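Local structure of oxidoreductase, 2OG-Fe oxygenase family protein, putative, expressed (Oryza sativa subsp. japonica, 5XOI) at residues Q56-W64 against R75-P86. The protein probably acts as an iron(II)- and 2-oxoglutarate-dependent dioxygenase of the AlkB family, of which this chain is the oxygenase domain. Sequence-based numbering, arbitrary orientation.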
# COMPACT_ATOMS: atom_id res chain seq x y z
N GLN A 56 -0.46 7.21 -11.60
CA GLN A 56 0.10 8.43 -11.04
C GLN A 56 0.40 8.20 -9.56
O GLN A 56 -0.20 7.34 -8.92
CB GLN A 56 -0.85 9.62 -11.19
CG GLN A 56 -1.26 9.93 -12.64
CD GLN A 56 -2.43 10.88 -12.69
OE1 GLN A 56 -3.57 10.48 -12.94
NE2 GLN A 56 -2.17 12.15 -12.43
N MET A 57 1.31 9.01 -9.01
CA MET A 57 1.72 8.82 -7.63
C MET A 57 2.02 10.16 -6.97
O MET A 57 2.29 11.16 -7.64
CB MET A 57 2.95 7.90 -7.52
CG MET A 57 4.20 8.46 -8.22
SD MET A 57 5.62 7.37 -8.00
CE MET A 57 6.04 7.74 -6.30
N MET A 58 1.97 10.15 -5.65
CA MET A 58 2.48 11.24 -4.84
C MET A 58 2.86 10.65 -3.50
O MET A 58 2.31 9.63 -3.07
CB MET A 58 1.46 12.39 -4.67
CG MET A 58 0.24 12.06 -3.84
SD MET A 58 -0.64 13.55 -3.22
CE MET A 58 0.55 14.21 -2.07
N CYS A 59 3.84 11.27 -2.84
CA CYS A 59 4.27 10.76 -1.55
C CYS A 59 3.79 11.67 -0.44
O CYS A 59 3.60 12.88 -0.64
CB CYS A 59 5.80 10.62 -1.49
SG CYS A 59 6.45 9.32 -2.57
N LEU A 60 3.55 11.08 0.72
CA LEU A 60 3.37 11.82 1.96
C LEU A 60 4.49 11.42 2.91
O LEU A 60 4.93 10.27 2.91
CB LEU A 60 2.02 11.54 2.62
CG LEU A 60 0.79 11.48 1.72
CD1 LEU A 60 -0.42 11.00 2.54
CD2 LEU A 60 0.53 12.83 1.11
N GLY A 61 4.93 12.38 3.73
CA GLY A 61 6.08 12.17 4.59
C GLY A 61 7.36 12.36 3.81
O GLY A 61 7.59 13.45 3.27
N LYS A 62 8.18 11.33 3.71
CA LYS A 62 9.37 11.38 2.88
C LYS A 62 9.00 11.12 1.42
O LYS A 62 7.98 10.49 1.12
CB LYS A 62 10.41 10.37 3.36
CG LYS A 62 11.41 10.92 4.36
CD LYS A 62 10.77 11.20 5.73
CE LYS A 62 11.68 12.05 6.63
NZ LYS A 62 11.60 13.53 6.37
N ASN A 63 9.83 11.59 0.51
CA ASN A 63 9.59 11.40 -0.91
C ASN A 63 10.45 10.27 -1.46
O ASN A 63 11.64 10.19 -1.16
CB ASN A 63 9.88 12.69 -1.69
CG ASN A 63 9.55 12.55 -3.14
OD1 ASN A 63 8.39 12.38 -3.51
ND2 ASN A 63 10.57 12.64 -4.00
N TRP A 64 9.84 9.41 -2.27
CA TRP A 64 10.57 8.42 -3.07
C TRP A 64 10.70 8.96 -4.49
O TRP A 64 9.68 9.17 -5.17
CB TRP A 64 9.87 7.05 -3.09
CG TRP A 64 10.68 6.01 -3.83
CD1 TRP A 64 11.65 5.21 -3.30
CD2 TRP A 64 10.62 5.68 -5.23
NE1 TRP A 64 12.19 4.40 -4.28
CE2 TRP A 64 11.57 4.67 -5.47
CE3 TRP A 64 9.84 6.14 -6.30
CZ2 TRP A 64 11.78 4.11 -6.74
CZ3 TRP A 64 10.04 5.58 -7.57
CH2 TRP A 64 11.01 4.58 -7.77
N ARG A 75 10.68 16.52 -3.86
CA ARG A 75 10.73 15.98 -5.21
C ARG A 75 11.76 16.75 -6.01
O ARG A 75 11.69 17.99 -6.06
CB ARG A 75 9.37 16.08 -5.90
CG ARG A 75 8.29 15.19 -5.35
CD ARG A 75 7.12 16.04 -4.89
NE ARG A 75 6.45 16.74 -5.99
CZ ARG A 75 5.32 16.34 -6.56
NH1 ARG A 75 4.72 15.22 -6.16
NH2 ARG A 75 4.78 17.06 -7.52
N PRO A 76 12.74 16.09 -6.63
CA PRO A 76 13.75 16.83 -7.39
C PRO A 76 13.19 17.64 -8.54
O PRO A 76 13.64 18.77 -8.75
CB PRO A 76 14.69 15.71 -7.88
CG PRO A 76 14.55 14.64 -6.89
CD PRO A 76 13.09 14.67 -6.47
N PHE A 77 12.21 17.11 -9.28
CA PHE A 77 11.83 17.75 -10.54
C PHE A 77 11.12 19.08 -10.34
O PHE A 77 11.21 19.95 -11.22
CB PHE A 77 10.97 16.80 -11.39
CG PHE A 77 9.62 16.49 -10.78
CD1 PHE A 77 9.46 15.42 -9.93
CD2 PHE A 77 8.51 17.25 -11.12
CE1 PHE A 77 8.22 15.13 -9.39
CE2 PHE A 77 7.27 16.97 -10.58
CZ PHE A 77 7.13 15.91 -9.72
N ASP A 78 10.41 19.28 -9.22
CA ASP A 78 9.78 20.57 -8.98
C ASP A 78 10.08 21.17 -7.61
O ASP A 78 9.54 22.23 -7.29
CB ASP A 78 8.26 20.50 -9.20
CG ASP A 78 7.53 19.56 -8.22
OD1 ASP A 78 8.16 18.98 -7.32
OD2 ASP A 78 6.29 19.41 -8.37
N GLY A 79 10.94 20.54 -6.81
CA GLY A 79 11.30 21.08 -5.52
C GLY A 79 10.22 21.05 -4.45
O GLY A 79 10.45 21.57 -3.36
N ALA A 80 9.06 20.44 -4.72
CA ALA A 80 7.98 20.46 -3.74
C ALA A 80 8.27 19.53 -2.57
O ALA A 80 8.77 18.42 -2.74
CB ALA A 80 6.66 20.04 -4.39
N GLN A 81 7.94 19.99 -1.37
CA GLN A 81 8.00 19.07 -0.24
C GLN A 81 6.68 18.30 -0.13
O GLN A 81 5.61 18.89 -0.30
CB GLN A 81 8.26 19.82 1.06
CG GLN A 81 8.30 18.93 2.29
CD GLN A 81 8.72 19.67 3.55
OE1 GLN A 81 9.37 20.71 3.48
NE2 GLN A 81 8.35 19.12 4.71
N PRO A 82 6.73 17.00 0.12
CA PRO A 82 5.49 16.25 0.25
C PRO A 82 4.71 16.70 1.46
O PRO A 82 5.29 17.14 2.47
CB PRO A 82 5.97 14.79 0.39
CG PRO A 82 7.46 14.85 0.57
CD PRO A 82 7.92 16.14 0.03
N PRO A 83 3.38 16.66 1.40
CA PRO A 83 2.58 16.82 2.62
C PRO A 83 3.01 15.79 3.66
O PRO A 83 3.50 14.72 3.33
CB PRO A 83 1.15 16.57 2.15
CG PRO A 83 1.19 16.80 0.65
CD PRO A 83 2.56 16.37 0.21
N SER A 84 2.82 16.13 4.93
CA SER A 84 3.11 15.12 5.94
C SER A 84 1.98 14.09 5.98
O SER A 84 0.88 14.31 5.46
CB SER A 84 3.31 15.76 7.31
OG SER A 84 2.17 16.47 7.71
N ILE A 85 2.28 12.95 6.59
CA ILE A 85 1.29 11.88 6.74
C ILE A 85 0.27 12.31 7.78
O ILE A 85 0.65 12.61 8.92
CB ILE A 85 1.95 10.55 7.14
CG1 ILE A 85 3.01 10.14 6.10
CG2 ILE A 85 0.91 9.45 7.32
CD1 ILE A 85 3.74 8.86 6.48
N PRO A 86 -1.02 12.38 7.44
CA PRO A 86 -2.04 12.68 8.45
C PRO A 86 -1.96 11.71 9.61
O PRO A 86 -1.76 10.51 9.42
CB PRO A 86 -3.36 12.53 7.67
CG PRO A 86 -2.99 12.79 6.24
CD PRO A 86 -1.58 12.27 6.08
O HOH W 1 5.60 13.25 -4.20
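The two methyl branches of L60 go to different prolines: CD2 meets CB of P83 at 3.9 Å in an oblique crossing, while CD1 touches P86 CD, those two side chains crossing at about a right angle. A chi1 of -43°, with CG anti to the carbonyl carbon, turns both branches that way; CB of L60 packs on I85 CG1. M58 reaches the same P83 ring by its end alone; its chain bends at chi3 (-68°) and sets CE 3.7 Å from P83 CD. A single backbone bond, G61 N to P83 O (2.8 Å), straight at 164° and in the carbonyl plane, ties the two segments here, and the same carbonyl also takes a CA-H contact from L60. The proline-rich loop thus packs across the end of strand 55-59, outermost in its sheet of the double-stranded beta-helix (jelly-roll) fold of 2-oxoglutarate oxygenases, before entering helix 87-106. The P82 ring sits against the carbonyl oxygens of C59 and G61 and against N63 CB. The amide of N63 crosses the aliphatic part of R75, OD1 lying 3.4 Å from R75 CG. One water joins the segments, donating to N63 OD1 and accepting from C59 N and R75 NH1, which also bonds to G41 O. D78 fixes the rotation of the guanidinium, met in its plane by NE to OD1 and NH2 to OD2 (2.9 Å).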